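Local coordinates for D-2-hydroxyacid dehydrogensase protein (Ketogulonicigenium vulgare, PDB 4LSW) that probably catalyses the NAD(P)-dependent interconversion of D-2-hydroxyacids and 2-oxoacids, at residues 199-209 with 227-238; 68-78 with 90-100. All coordinates share one frame; numbering follows the deposited sequence.

Interaction 1 of 2, residues 199-209 with 227-238; sequences DFLFVTLAASA and GMLINISRASNI
N237 faces the loop 205-209 and grips it with both ends of its amide. Its CB touches L205 CD1. CG lies beside the CB of A209. From there the amide forks. ND2 gives a hydrogen bond to A207 O at 2.9 Å, and that oxygen lies in the amide plane. OD1 takes the N-H of A209 at 2.9 Å in a nearly straight bond (170°). The two bonds fix the rotation of the amide. ND2 also packs against L205 CB.

Strands 200-203 and 228-231 lead into these loops and run side by side. They are neighbouring parallel strands of the Rossmann-type sheet in the NAD-binding domain, and helix 217-223 makes the crossover. L201 takes a bond from I230 N and gives one to M228 O. V203 N binds I230 O at 2.8 Å. I230 has CG1 anti to the carbonyl carbon (chi1 -57°), which helps bring CD1 over the centre of the F202 ring, 4.0 Å from its centroid. At F200 the contact is Met-aromatic: M228 SD lies in the ring plane, at the edge. On the other face of the sheet, L229 CD1 meets V203 CG2 at 3.6 Å and also L201 CD2.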
loop_
_atom_site.group_PDB
_atom_site.type_symbol
_atom_site.label_atom_id
_atom_site.label_comp_id
_atom_site.label_asym_id
_atom_site.label_seq_id
_atom_site.Cartn_x
_atom_site.Cartn_y
_atom_site.Cartn_z
ATOM N N ASP A 199 12.548 5.603 18.562
ATOM C CA ASP A 199 11.720 6.776 18.728
ATOM C C ASP A 199 10.636 6.866 17.651
ATOM O O ASP A 199 9.615 7.517 17.849
ATOM C CB ASP A 199 12.602 8.029 18.690
ATOM C CG ASP A 199 13.721 7.971 19.714
ATOM O OD1 ASP A 199 13.385 7.928 20.911
ATOM O OD2 ASP A 199 14.919 7.942 19.341
ATOM N N PHE A 200 10.872 6.209 16.519
ATOM C CA PHE A 200 9.972 6.225 15.375
ATOM C C PHE A 200 9.920 4.805 14.853
ATOM O O PHE A 200 10.967 4.195 14.657
ATOM C CB PHE A 200 10.527 7.124 14.259
ATOM C CG PHE A 200 10.818 8.534 14.685
ATOM C CD1 PHE A 200 9.824 9.501 14.645
ATOM C CD2 PHE A 200 12.091 8.899 15.110
ATOM C CE1 PHE A 200 10.091 10.819 15.021
ATOM C CE2 PHE A 200 12.360 10.214 15.501
ATOM C CZ PHE A 200 11.367 11.170 15.448
ATOM N N LEU A 201 8.721 4.265 14.657
ATOM C CA LEU A 201 8.571 2.903 14.129
ATOM C C LEU A 201 7.749 2.929 12.850
ATOM O O LEU A 201 6.595 3.383 12.856
ATOM C CB LEU A 201 7.867 1.996 15.147
ATOM C CG LEU A 201 7.619 0.549 14.719
ATOM C CD1 LEU A 201 8.931 -0.185 14.502
ATOM C CD2 LEU A 201 6.763 -0.178 15.756
ATOM N N PHE A 202 8.343 2.469 11.761
ATOM C CA PHE A 202 7.651 2.413 10.479
ATOM C C PHE A 202 7.097 1.021 10.267
ATOM O O PHE A 202 7.828 0.037 10.395
ATOM C CB PHE A 202 8.626 2.738 9.338
ATOM C CG PHE A 202 9.054 4.174 9.302
ATOM C CD1 PHE A 202 10.089 4.631 10.118
ATOM C CD2 PHE A 202 8.414 5.074 8.466
ATOM C CE1 PHE A 202 10.486 5.959 10.092
ATOM C CE2 PHE A 202 8.813 6.405 8.437
ATOM C CZ PHE A 202 9.846 6.842 9.248
ATOM N N VAL A 203 5.818 0.933 9.926
ATOM C CA VAL A 203 5.207 -0.354 9.625
ATOM C C VAL A 203 5.129 -0.512 8.114
ATOM O O VAL A 203 4.355 0.181 7.435
ATOM C CB VAL A 203 3.820 -0.477 10.246
ATOM C CG1 VAL A 203 3.254 -1.866 9.984
ATOM C CG2 VAL A 203 3.906 -0.210 11.733
ATOM N N THR A 204 5.981 -1.396 7.604
ATOM C CA THR A 204 6.156 -1.607 6.174
ATOM C C THR A 204 6.128 -3.107 5.911
ATOM O O THR A 204 7.013 -3.662 5.270
ATOM C CB THR A 204 7.478 -0.972 5.677
ATOM O OG1 THR A 204 8.550 -1.332 6.556
ATOM C CG2 THR A 204 7.363 0.539 5.683
ATOM N N LEU A 205 5.092 -3.749 6.441
ATOM C CA LEU A 205 4.860 -5.179 6.262
ATOM C C LEU A 205 4.010 -5.410 5.022
ATOM O O LEU A 205 2.862 -4.969 4.963
ATOM C CB LEU A 205 4.120 -5.742 7.472
ATOM C CG LEU A 205 4.878 -5.831 8.788
ATOM C CD1 LEU A 205 3.910 -6.064 9.949
ATOM C CD2 LEU A 205 5.923 -6.942 8.723
ATOM N N ALA A 206 4.570 -6.114 4.045
ATOM C CA ALA A 206 3.912 -6.303 2.756
ATOM C C ALA A 206 2.792 -7.338 2.824
ATOM O O ALA A 206 1.799 -7.238 2.098
ATOM C CB ALA A 206 4.932 -6.675 1.687
ATOM N N ALA A 207 2.947 -8.324 3.702
ATOM C CA ALA A 207 1.932 -9.364 3.858
ATOM C C ALA A 207 1.359 -9.373 5.272
ATOM O O ALA A 207 1.756 -8.569 6.115
ATOM C CB ALA A 207 2.515 -10.727 3.515
ATOM N N SER A 208 0.422 -10.286 5.522
ATOM C CA SER A 208 -0.110 -10.485 6.860
ATOM C C SER A 208 1.022 -10.947 7.772
ATOM O O SER A 208 1.665 -11.962 7.509
ATOM C CB SER A 208 -1.235 -11.518 6.841
ATOM O OG SER A 208 -2.091 -11.312 5.734
ATOM N N ALA A 209 1.264 -10.192 8.838
ATOM C CA ALA A 209 2.417 -10.421 9.704
ATOM C C ALA A 209 2.390 -11.775 10.412
ATOM O O ALA A 209 1.324 -12.338 10.655
ATOM C CB ALA A 209 2.535 -9.293 10.727
ATOM N N GLY A 227 7.199 7.876 21.598
ATOM C CA GLY A 227 7.428 7.218 20.336
ATOM C C GLY A 227 6.344 7.564 19.345
ATOM O O GLY A 227 5.261 8.022 19.715
ATOM N N MET A 228 6.642 7.335 18.068
ATOM C CA MET A 228 5.731 7.626 16.982
ATOM C C MET A 228 5.597 6.409 16.076
ATOM O O MET A 228 6.597 5.811 15.673
ATOM C CB MET A 228 6.254 8.816 16.173
ATOM C CG MET A 228 5.376 9.132 14.991
ATOM S SD MET A 228 6.064 10.368 13.879
ATOM C CE MET A 228 6.377 11.676 15.043
ATOM N N LEU A 229 4.358 6.047 15.759
ATOM C CA LEU A 229 4.073 4.958 14.841
ATOM C C LEU A 229 3.708 5.523 13.473
ATOM O O LEU A 229 2.832 6.385 13.379
ATOM C CB LEU A 229 2.904 4.123 15.381
ATOM C CG LEU A 229 2.565 2.864 14.576
ATOM C CD1 LEU A 229 3.641 1.785 14.740
ATOM C CD2 LEU A 229 1.182 2.332 14.974
ATOM N N ILE A 230 4.390 5.068 12.421
ATOM C CA ILE A 230 4.059 5.505 11.068
ATOM C C ILE A 230 3.615 4.306 10.261
ATOM O O ILE A 230 4.379 3.369 10.090
ATOM C CB ILE A 230 5.262 6.176 10.351
ATOM C CG1 ILE A 230 5.783 7.372 11.157
ATOM C CG2 ILE A 230 4.871 6.609 8.936
ATOM C CD1 ILE A 230 6.977 7.044 12.054
ATOM N N ASN A 231 2.375 4.315 9.784
ATOM C CA ASN A 231 1.891 3.202 8.995
ATOM C C ASN A 231 1.580 3.551 7.552
ATOM O O ASN A 231 0.715 4.402 7.287
ATOM C CB ASN A 231 0.667 2.536 9.620
ATOM C CG ASN A 231 0.325 1.261 8.920
ATOM O OD1 ASN A 231 1.172 0.665 8.247
ATOM N ND2 ASN A 231 -0.928 0.835 9.038
ATOM N N ILE A 232 2.288 2.889 6.634
ATOM C CA ILE A 232 2.050 3.046 5.187
ATOM C C ILE A 232 1.791 1.699 4.498
ATOM O O ILE A 232 1.811 1.605 3.266
ATOM C CB ILE A 232 3.223 3.779 4.491
ATOM C CG1 ILE A 232 4.556 3.102 4.836
ATOM C CG2 ILE A 232 3.239 5.251 4.880
ATOM C CD1 ILE A 232 5.776 3.769 4.214
ATOM N N SER A 233 1.529 0.661 5.297
ATOM C CA SER A 233 1.224 -0.683 4.795
ATOM C C SER A 233 -0.129 -1.122 5.341
ATOM O O SER A 233 -0.776 -0.348 6.007
ATOM C CB SER A 233 2.309 -1.671 5.225
ATOM O OG SER A 233 2.338 -1.797 6.638
ATOM N N ARG A 234 -0.543 -2.360 5.100
ATOM C CA ARG A 234 -1.948 -2.728 5.331
ATOM C C ARG A 234 -2.489 -2.470 6.744
ATOM O O ARG A 234 -1.755 -2.546 7.735
ATOM C CB ARG A 234 -2.194 -4.177 4.923
ATOM C CG ARG A 234 -1.351 -5.177 5.680
ATOM C CD ARG A 234 -1.571 -6.583 5.149
ATOM N NE ARG A 234 -1.177 -6.712 3.749
ATOM C CZ ARG A 234 -1.145 -7.864 3.082
ATOM N NH1 ARG A 234 -1.481 -8.992 3.692
ATOM N NH2 ARG A 234 -0.769 -7.895 1.809
ATOM N N ALA A 235 -3.781 -2.170 6.825
ATOM C CA ALA A 235 -4.414 -1.848 8.096
ATOM C C ALA A 235 -4.477 -3.052 9.032
ATOM O O ALA A 235 -4.398 -2.888 10.249
ATOM C CB ALA A 235 -5.813 -1.282 7.867
ATOM N N SER A 236 -4.608 -4.250 8.463
ATOM C CA SER A 236 -4.830 -5.470 9.252
ATOM C C SER A 236 -3.690 -5.815 10.211
ATOM O O SER A 236 -3.866 -6.594 11.152
ATOM C CB SER A 236 -5.116 -6.668 8.338
ATOM O OG SER A 236 -4.037 -6.922 7.455
ATOM N N ASN A 237 -2.520 -5.234 9.979
ATOM C CA ASN A 237 -1.370 -5.547 10.814
ATOM C C ASN A 237 -1.241 -4.682 12.057
ATOM O O ASN A 237 -0.312 -4.860 12.850
ATOM C CB ASN A 237 -0.090 -5.509 9.995
ATOM C CG ASN A 237 0.118 -6.780 9.207
ATOM O OD1 ASN A 237 -0.311 -7.859 9.626
ATOM N ND2 ASN A 237 0.774 -6.665 8.066
ATOM N N ILE A 238 -2.184 -3.761 12.236
ATOM C CA ILE A 238 -2.254 -2.973 13.464
ATOM C C ILE A 238 -3.603 -3.156 14.162
ATOM O O ILE A 238 -4.661 -3.104 13.529
ATOM C CB ILE A 238 -1.985 -1.488 13.196
ATOM C CG1 ILE A 238 -0.597 -1.323 12.569
ATOM C CG2 ILE A 238 -2.082 -0.673 14.480
ATOM C CD1 ILE A 238 -0.228 0.107 12.270
HETATM O O HOH W 1 1.025 -4.336 3.474
#

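Interaction 2 of 2, residues 68-78 with 90-100; sequences LELISVYGVGY and GIQVTNTPDVL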
loop_
_atom_site.group_PDB
_atom_site.type_symbol
_atom_site.label_atom_id
_atom_site.label_comp_id
_atom_site.label_asym_id
_atom_site.label_seq_id
_atom_site.Cartn_x
_atom_site.Cartn_y
_atom_site.Cartn_z
ATOM N N LEU A 68 -10.857 -17.911 -20.845
ATOM C CA LEU A 68 -9.923 -17.013 -20.155
ATOM C C LEU A 68 -8.477 -17.531 -20.145
ATOM O O LEU A 68 -8.226 -18.708 -19.864
ATOM C CB LEU A 68 -10.396 -16.800 -18.716
ATOM C CG LEU A 68 -9.655 -15.747 -17.887
ATOM C CD1 LEU A 68 -9.784 -14.359 -18.500
ATOM C CD2 LEU A 68 -10.187 -15.755 -16.461
ATOM N N GLU A 69 -7.534 -16.633 -20.428
ATOM C CA GLU A 69 -6.116 -16.985 -20.490
ATOM C C GLU A 69 -5.299 -16.290 -19.405
ATOM O O GLU A 69 -4.302 -16.832 -18.898
ATOM C CB GLU A 69 -5.537 -16.613 -21.860
ATOM C CG GLU A 69 -6.188 -17.354 -23.025
ATOM C CD GLU A 69 -5.811 -16.791 -24.388
ATOM O OE1 GLU A 69 -4.943 -15.893 -24.475
ATOM O OE2 GLU A 69 -6.402 -17.249 -25.390
ATOM N N LEU A 70 -5.731 -15.089 -19.043
ATOM C CA LEU A 70 -4.897 -14.197 -18.253
ATOM C C LEU A 70 -5.739 -13.236 -17.448
ATOM O O LEU A 70 -6.732 -12.703 -17.939
ATOM C CB LEU A 70 -3.980 -13.393 -19.186
ATOM C CG LEU A 70 -3.235 -12.203 -18.568
ATOM C CD1 LEU A 70 -2.225 -12.648 -17.526
ATOM C CD2 LEU A 70 -2.546 -11.390 -19.641
ATOM N N ILE A 71 -5.345 -13.025 -16.199
ATOM C CA ILE A 71 -5.926 -11.961 -15.395
ATOM C C ILE A 71 -4.794 -11.017 -15.035
ATOM O O ILE A 71 -3.825 -11.424 -14.394
ATOM C CB ILE A 71 -6.583 -12.496 -14.108
ATOM C CG1 ILE A 71 -7.702 -13.481 -14.457
ATOM C CG2 ILE A 71 -7.140 -11.341 -13.285
ATOM C CD1 ILE A 71 -8.232 -14.279 -13.268
ATOM N N SER A 72 -4.911 -9.770 -15.478
ATOM C CA SER A 72 -3.911 -8.753 -15.207
ATOM C C SER A 72 -4.458 -7.767 -14.186
ATOM O O SER A 72 -5.533 -7.185 -14.372
ATOM C CB SER A 72 -3.472 -8.056 -16.500
ATOM O OG SER A 72 -2.627 -8.905 -17.251
ATOM N N VAL A 73 -3.714 -7.617 -13.092
ATOM C CA VAL A 73 -4.134 -6.784 -11.976
ATOM C C VAL A 73 -3.396 -5.447 -11.970
ATOM O O VAL A 73 -2.167 -5.401 -12.116
ATOM C CB VAL A 73 -3.870 -7.502 -10.633
ATOM C CG1 VAL A 73 -4.332 -6.646 -9.478
ATOM C CG2 VAL A 73 -4.570 -8.870 -10.604
ATOM N N TYR A 74 -4.161 -4.370 -11.812
ATOM C CA TYR A 74 -3.617 -3.032 -11.583
ATOM C C TYR A 74 -3.362 -2.902 -10.082
ATOM O O TYR A 74 -4.306 -2.880 -9.292
ATOM C CB TYR A 74 -4.639 -1.997 -12.056
ATOM C CG TYR A 74 -4.231 -0.540 -11.974
ATOM C CD1 TYR A 74 -4.315 0.164 -10.774
ATOM C CD2 TYR A 74 -3.824 0.148 -13.107
ATOM C CE1 TYR A 74 -3.970 1.505 -10.704
ATOM C CE2 TYR A 74 -3.483 1.485 -13.044
ATOM C CZ TYR A 74 -3.554 2.155 -11.848
ATOM O OH TYR A 74 -3.215 3.493 -11.813
ATOM N N GLY A 75 -2.090 -2.845 -9.698
ATOM C CA GLY A 75 -1.719 -2.790 -8.290
ATOM C C GLY A 75 -0.829 -3.948 -7.870
ATOM O O GLY A 75 -0.615 -4.894 -8.641
ATOM N N VAL A 76 -0.301 -3.880 -6.646
ATOM C CA VAL A 76 0.589 -4.919 -6.123
ATOM C C VAL A 76 -0.154 -6.160 -5.627
ATOM O O VAL A 76 0.180 -7.293 -5.992
ATOM C CB VAL A 76 1.448 -4.395 -4.951
ATOM C CG1 VAL A 76 2.360 -5.487 -4.438
ATOM C CG2 VAL A 76 2.267 -3.191 -5.381
ATOM N N GLY A 77 -1.143 -5.944 -4.769
ATOM C CA GLY A 77 -1.872 -7.044 -4.168
ATOM C C GLY A 77 -2.828 -7.666 -5.160
ATOM O O GLY A 77 -3.299 -7.001 -6.083
ATOM N N TYR A 78 -3.113 -8.947 -4.965
ATOM C CA TYR A 78 -4.039 -9.667 -5.827
ATOM C C TYR A 78 -4.793 -10.725 -5.026
ATOM O O TYR A 78 -5.209 -11.756 -5.551
ATOM C CB TYR A 78 -3.302 -10.263 -7.029
ATOM C CG TYR A 78 -2.115 -11.136 -6.698
ATOM C CD1 TYR A 78 -0.848 -10.589 -6.496
ATOM C CD2 TYR A 78 -2.256 -12.512 -6.620
ATOM C CE1 TYR A 78 0.232 -11.397 -6.212
ATOM C CE2 TYR A 78 -1.186 -13.323 -6.339
ATOM C CZ TYR A 78 0.053 -12.765 -6.132
ATOM O OH TYR A 78 1.104 -13.605 -5.854
ATOM N N GLY A 90 -5.313 -23.272 -15.670
ATOM C CA GLY A 90 -4.175 -22.849 -16.457
ATOM C C GLY A 90 -4.192 -21.355 -16.712
ATOM O O GLY A 90 -3.518 -20.867 -17.609
ATOM N N ILE A 91 -4.960 -20.625 -15.910
ATOM C CA ILE A 91 -5.022 -19.176 -16.056
ATOM C C ILE A 91 -3.819 -18.528 -15.368
ATOM O O ILE A 91 -3.509 -18.845 -14.217
ATOM C CB ILE A 91 -6.332 -18.611 -15.488
ATOM C CG1 ILE A 91 -7.519 -19.161 -16.280
ATOM C CG2 ILE A 91 -6.336 -17.083 -15.509
ATOM C CD1 ILE A 91 -8.827 -19.048 -15.542
ATOM N N GLN A 92 -3.150 -17.629 -16.085
ATOM C CA GLN A 92 -2.003 -16.905 -15.557
ATOM C C GLN A 92 -2.437 -15.559 -14.974
ATOM O O GLN A 92 -3.479 -15.027 -15.345
ATOM C CB GLN A 92 -0.962 -16.712 -16.659
ATOM C CG GLN A 92 -0.422 -18.036 -17.205
ATOM C CD GLN A 92 0.437 -17.853 -18.440
ATOM O OE1 GLN A 92 1.600 -17.462 -18.350
ATOM N NE2 GLN A 92 -0.137 -18.129 -19.609
ATOM N N VAL A 93 -1.643 -15.025 -14.046
ATOM C CA VAL A 93 -1.975 -13.766 -13.378
ATOM C C VAL A 93 -0.745 -12.855 -13.355
ATOM O O VAL A 93 0.364 -13.338 -13.152
ATOM C CB VAL A 93 -2.488 -14.011 -11.939
ATOM C CG1 VAL A 93 -2.921 -12.704 -11.282
ATOM C CG2 VAL A 93 -3.648 -15.010 -11.924
ATOM N N THR A 94 -0.939 -11.555 -13.595
ATOM C CA THR A 94 0.145 -10.573 -13.461
ATOM C C THR A 94 -0.283 -9.457 -12.510
ATOM O O THR A 94 -1.477 -9.224 -12.319
ATOM C CB THR A 94 0.547 -9.929 -14.821
ATOM O OG1 THR A 94 -0.553 -9.177 -15.346
ATOM C CG2 THR A 94 0.985 -10.985 -15.828
ATOM N N ASN A 95 0.690 -8.770 -11.916
ATOM C CA ASN A 95 0.394 -7.581 -11.117
ATOM C C ASN A 95 1.279 -6.415 -11.560
ATOM O O ASN A 95 1.890 -6.471 -12.637
ATOM C CB ASN A 95 0.549 -7.860 -9.613
ATOM C CG ASN A 95 1.982 -8.168 -9.212
ATOM O OD1 ASN A 95 2.810 -8.546 -10.037
ATOM N ND2 ASN A 95 2.275 -8.015 -7.923
ATOM N N THR A 96 1.344 -5.356 -10.750
ATOM C CA THR A 96 2.221 -4.219 -11.071
ATOM C C THR A 96 3.134 -3.834 -9.901
ATOM O O THR A 96 2.879 -2.843 -9.211
ATOM C CB THR A 96 1.426 -2.990 -11.536
ATOM O OG1 THR A 96 0.619 -2.490 -10.467
ATOM C CG2 THR A 96 0.530 -3.350 -12.718
ATOM N N PRO A 97 4.201 -4.615 -9.689
ATOM C CA PRO A 97 5.123 -4.415 -8.567
ATOM C C PRO A 97 6.221 -3.406 -8.871
ATOM O O PRO A 97 6.415 -3.037 -10.033
ATOM C CB PRO A 97 5.757 -5.792 -8.413
ATOM C CG PRO A 97 5.823 -6.314 -9.809
ATOM C CD PRO A 97 4.597 -5.769 -10.518
ATOM N N ASP A 98 6.910 -2.973 -7.815
ATOM C CA ASP A 98 8.156 -2.193 -7.892
ATOM C C ASP A 98 7.986 -0.720 -8.257
ATOM O O ASP A 98 8.686 0.147 -7.718
ATOM C CB ASP A 98 9.178 -2.865 -8.816
ATOM C CG ASP A 98 9.635 -4.210 -8.293
ATOM O OD1 ASP A 98 9.789 -4.342 -7.059
ATOM O OD2 ASP A 98 9.842 -5.134 -9.110
ATOM N N VAL A 99 7.063 -0.430 -9.160
ATOM C CA VAL A 99 6.933 0.937 -9.643
ATOM C C VAL A 99 6.428 1.942 -8.603
ATOM O O VAL A 99 6.542 3.147 -8.821
ATOM C CB VAL A 99 6.053 1.001 -10.903
ATOM C CG1 VAL A 99 6.764 0.332 -12.059
ATOM C CG2 VAL A 99 4.730 0.337 -10.637
ATOM N N LEU A 100 5.896 1.461 -7.477
ATOM C CA LEU A 100 5.354 2.346 -6.444
ATOM C C LEU A 100 6.251 2.510 -5.208
ATOM O O LEU A 100 5.941 3.291 -4.301
ATOM C CB LEU A 100 3.950 1.891 -6.000
ATOM C CG LEU A 100 3.654 0.500 -5.422
ATOM C CD1 LEU A 100 4.499 0.123 -4.222
ATOM C CD2 LEU A 100 2.185 0.427 -5.037
HETATM O O HOH W 2 -3.039 -19.089 -19.694
HETATM O O HOH W 3 -0.645 -6.536 -14.351
#
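A parallel beta-alpha-beta unit is closed here: strand 70-74, helix 83-89 and strand 92-94. The backbone ladder starts with Q92 N on E69 O. I71 then gives its N-H to Q92 O at 2.9 Å and takes that of T94. V73 N reaches T94 O. On the face carrying S72 and T94, the two hydroxyls share a hydrogen bond, S72 OG to T94 OG1, at 2.8 Å. A water joins T94 OG1 to V73 O. Before the strands, L68 and I91 cross at about a right angle, with L68 CD2 on I91 CD1 at 3.7 Å.

Beyond the strands, T96 and G75 hold each other twice. T96 N binds G75 O at 2.9 Å, coming from above the carbonyl plane. T96 OG1 sits between its own backbone N and carbonyl carbon (chi1 66°), a rotation that turns it to G75 N at 2.8 Å. T96 CG2 rests on V73 O. A valine here has no hydroxyl and would probably leave the N-H of G75 without this acceptor, so that only the T96 N to G75 O bond of the pair remained. N95 adds a straight bond (174°) from ND2 to V76 O. The donor lies in the carbonyl plane of V76, on a lone pair of its oxygen, and that oxygen lies in the amide plane of N95. V76 CG2 packs on L100 CD2 at 3.6 Å.

Helix 83-89 packs on I71, I91 and V93 through C86. Helix 287-306 lies against L70, Y74 and T94. Strand 48-52 continues the sheet beside 70-74, and strand 313-315 lies antiparallel beside 92-94.

In the fold
From the N terminus, interaction 2 comes first. It closes the loop through helix 83-89 within the six-stranded mixed sheet. The chain then leaves through helix 101-116 and enters the seven-stranded parallel sheet. Interaction 1 closes a second loop there, through helix 217-223. The two loops follow in series and neither nest nor cross. Their centres lie 24 Å apart and their nearest atoms about 6 Å apart, without touching. Each ties two neighbouring parallel strands in its own sheet. Helix 101-116 follows interaction 2 directly and packs on side chains of interaction 1. Helix 287-306 and strand 313-315 later bring the chain back to the sheet of interaction 2.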